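Local structure of tautomerase (Bordetella trematum, 6VVR) at residues Val5-Gly10 and Ala14-Leu19. The protein belongs to the tautomerase superfamily, builds each chain from two beta-alpha-beta units and assembles as a trimer. Numbering follows the deposited sequence.
Sequences VHIMQG and AAKTAL
Ile7 and Leu19 meet where strand 2-8 turns back into helix 13-31, the first strand and helix of a beta-alpha-beta unit that is completed by strand 39-45, parallel to strand 2-8. The chain reverses over a short loop, and the helix lies over the sheet; the axis of helical residues 14-19 runs at 151° to that of strand residues 5-8, 11.8 Å away at closest approach.

Apolar packing carries the whole interface; no hydrogen bond crosses it. Val5 and Ile7, alternate residues of the strand, direct their side chains to the helix, while His6 between them faces the other side of the sheet, where it packs on Ile41 of the second subunit. Leu19 extends from the helix with CG anti to its backbone N (chi1 167°), and its CD2 methyl serves both strand residues, meeting Ile7 CG2 tip to tip at 4.1 Å and lying 4.3 Å from Val5 CG1. Beyond these, Leu19 and Ile7 both touch Leu91 of helix 73-91, so the buried side of helix 13-31 also packs against helix 73-91 here.

One turn earlier, Lys16 contributes only its aliphatic part. The chain bends at chi3 (-71°), and its NZ forms a salt bridge with Glu44 of strand 39-45. Short of that charged end, the methyl Ile7 CD1 rests against the methylenes, 3.8 Å from both Lys16 CG and Lys16 CD.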
loop_
_atom_site.group_PDB
_atom_site.type_symbol
_atom_site.label_atom_id
_atom_site.label_comp_id
_atom_site.label_asym_id
_atom_site.label_seq_id
_atom_site.Cartn_x
_atom_site.Cartn_y
_atom_site.Cartn_z
ATOM N N VAL A 5 2.498 -3.730 -7.601
ATOM C CA VAL A 5 2.037 -5.011 -8.112
ATOM C C VAL A 5 2.677 -6.118 -7.295
ATOM O O VAL A 5 3.870 -6.062 -6.975
ATOM C CB VAL A 5 2.395 -5.169 -9.602
ATOM C CG1 VAL A 5 1.768 -6.441 -10.164
ATOM C CG2 VAL A 5 1.942 -3.942 -10.354
ATOM N N HIS A 6 1.889 -7.140 -6.987
ATOM C CA HIS A 6 2.265 -8.164 -6.024
ATOM C C HIS A 6 1.963 -9.511 -6.654
ATOM O O HIS A 6 0.806 -9.787 -6.970
ATOM C CB HIS A 6 1.485 -7.960 -4.720
ATOM C CG HIS A 6 1.611 -6.570 -4.176
ATOM N ND1 HIS A 6 2.528 -6.235 -3.202
ATOM C CD2 HIS A 6 0.967 -5.421 -4.499
ATOM C CE1 HIS A 6 2.429 -4.944 -2.932
ATOM N NE2 HIS A 6 1.491 -4.427 -3.707
ATOM N N ILE A 7 3.000 -10.317 -6.893
ATOM C CA ILE A 7 2.855 -11.566 -7.632
ATOM C C ILE A 7 3.589 -12.669 -6.887
ATOM O O ILE A 7 4.405 -12.421 -6.001
ATOM C CB ILE A 7 3.368 -11.468 -9.086
ATOM C CG1 ILE A 7 4.863 -11.189 -9.117
ATOM C CG2 ILE A 7 2.612 -10.391 -9.850
ATOM C CD1 ILE A 7 5.460 -11.271 -10.519
ATOM N N MET A 8 3.275 -13.904 -7.256
ATOM C CA MET A 8 3.951 -15.048 -6.675
ATOM C C MET A 8 5.355 -15.166 -7.254
ATOM O O MET A 8 5.596 -14.833 -8.420
ATOM C CB MET A 8 3.169 -16.337 -6.950
ATOM C CG MET A 8 1.718 -16.307 -6.491
ATOM S SD MET A 8 1.594 -15.778 -4.778
ATOM C CE MET A 8 2.436 -17.103 -3.924
ATOM N N GLN A 9 6.284 -15.631 -6.423
ATOM C CA GLN A 9 7.589 -16.050 -6.916
ATOM C C GLN A 9 7.422 -17.107 -8.001
ATOM O O GLN A 9 6.472 -17.891 -7.993
ATOM C CB GLN A 9 8.436 -16.631 -5.780
ATOM C CG GLN A 9 9.040 -15.624 -4.826
ATOM C CD GLN A 9 9.877 -16.296 -3.749
ATOM O OE1 GLN A 9 10.050 -17.516 -3.757
ATOM N NE2 GLN A 9 10.387 -15.506 -2.812
ATOM N N GLY A 10 8.361 -17.141 -8.934
ATOM C CA GLY A 10 8.411 -18.212 -9.908
ATOM C C GLY A 10 8.344 -17.783 -11.352
ATOM O O GLY A 10 8.602 -18.618 -12.234
ATOM N N ALA A 14 12.099 -12.076 -17.689
ATOM C CA ALA A 14 11.504 -11.662 -18.955
ATOM C C ALA A 14 9.985 -11.602 -18.861
ATOM O O ALA A 14 9.354 -10.691 -19.412
ATOM C CB ALA A 14 11.931 -12.611 -20.073
ATOM N N ALA A 15 9.380 -12.568 -18.172
ATOM C CA ALA A 15 7.935 -12.540 -17.981
ATOM C C ALA A 15 7.521 -11.347 -17.126
ATOM O O ALA A 15 6.512 -10.687 -17.410
ATOM C CB ALA A 15 7.474 -13.850 -17.340
ATOM N N LYS A 16 8.302 -11.047 -16.085
ATOM C CA LYS A 16 7.989 -9.914 -15.221
ATOM C C LYS A 16 8.208 -8.586 -15.944
ATOM O O LYS A 16 7.447 -7.627 -15.740
ATOM C CB LYS A 16 8.826 -10.009 -13.940
ATOM C CG LYS A 16 8.392 -11.165 -13.011
ATOM C CD LYS A 16 9.128 -11.159 -11.676
ATOM C CE LYS A 16 10.589 -11.557 -11.827
ATOM N NZ LYS A 16 11.322 -11.435 -10.518
ATOM N N THR A 17 9.236 -8.510 -16.796
ATOM C CA THR A 17 9.414 -7.338 -17.653
ATOM C C THR A 17 8.187 -7.089 -18.515
ATOM O O THR A 17 7.696 -5.955 -18.608
ATOM C CB THR A 17 10.637 -7.525 -18.551
ATOM O OG1 THR A 17 11.818 -7.528 -17.750
ATOM C CG2 THR A 17 10.719 -6.414 -19.584
ATOM N N ALA A 18 7.698 -8.133 -19.183
ATOM C CA ALA A 18 6.530 -7.982 -20.041
ATOM C C ALA A 18 5.308 -7.578 -19.240
ATOM O O ALA A 18 4.475 -6.806 -19.728
ATOM C CB ALA A 18 6.262 -9.280 -20.804
ATOM N N LEU A 19 5.195 -8.072 -18.005
ATOM C CA LEU A 19 4.069 -7.690 -17.161
ATOM C C LEU A 19 4.073 -6.189 -16.898
ATOM O O LEU A 19 3.048 -5.519 -17.048
ATOM C CB LEU A 19 4.116 -8.474 -15.845
ATOM C CG LEU A 19 3.190 -7.955 -14.735
ATOM C CD1 LEU A 19 1.719 -8.166 -15.116
ATOM C CD2 LEU A 19 3.497 -8.606 -13.395
#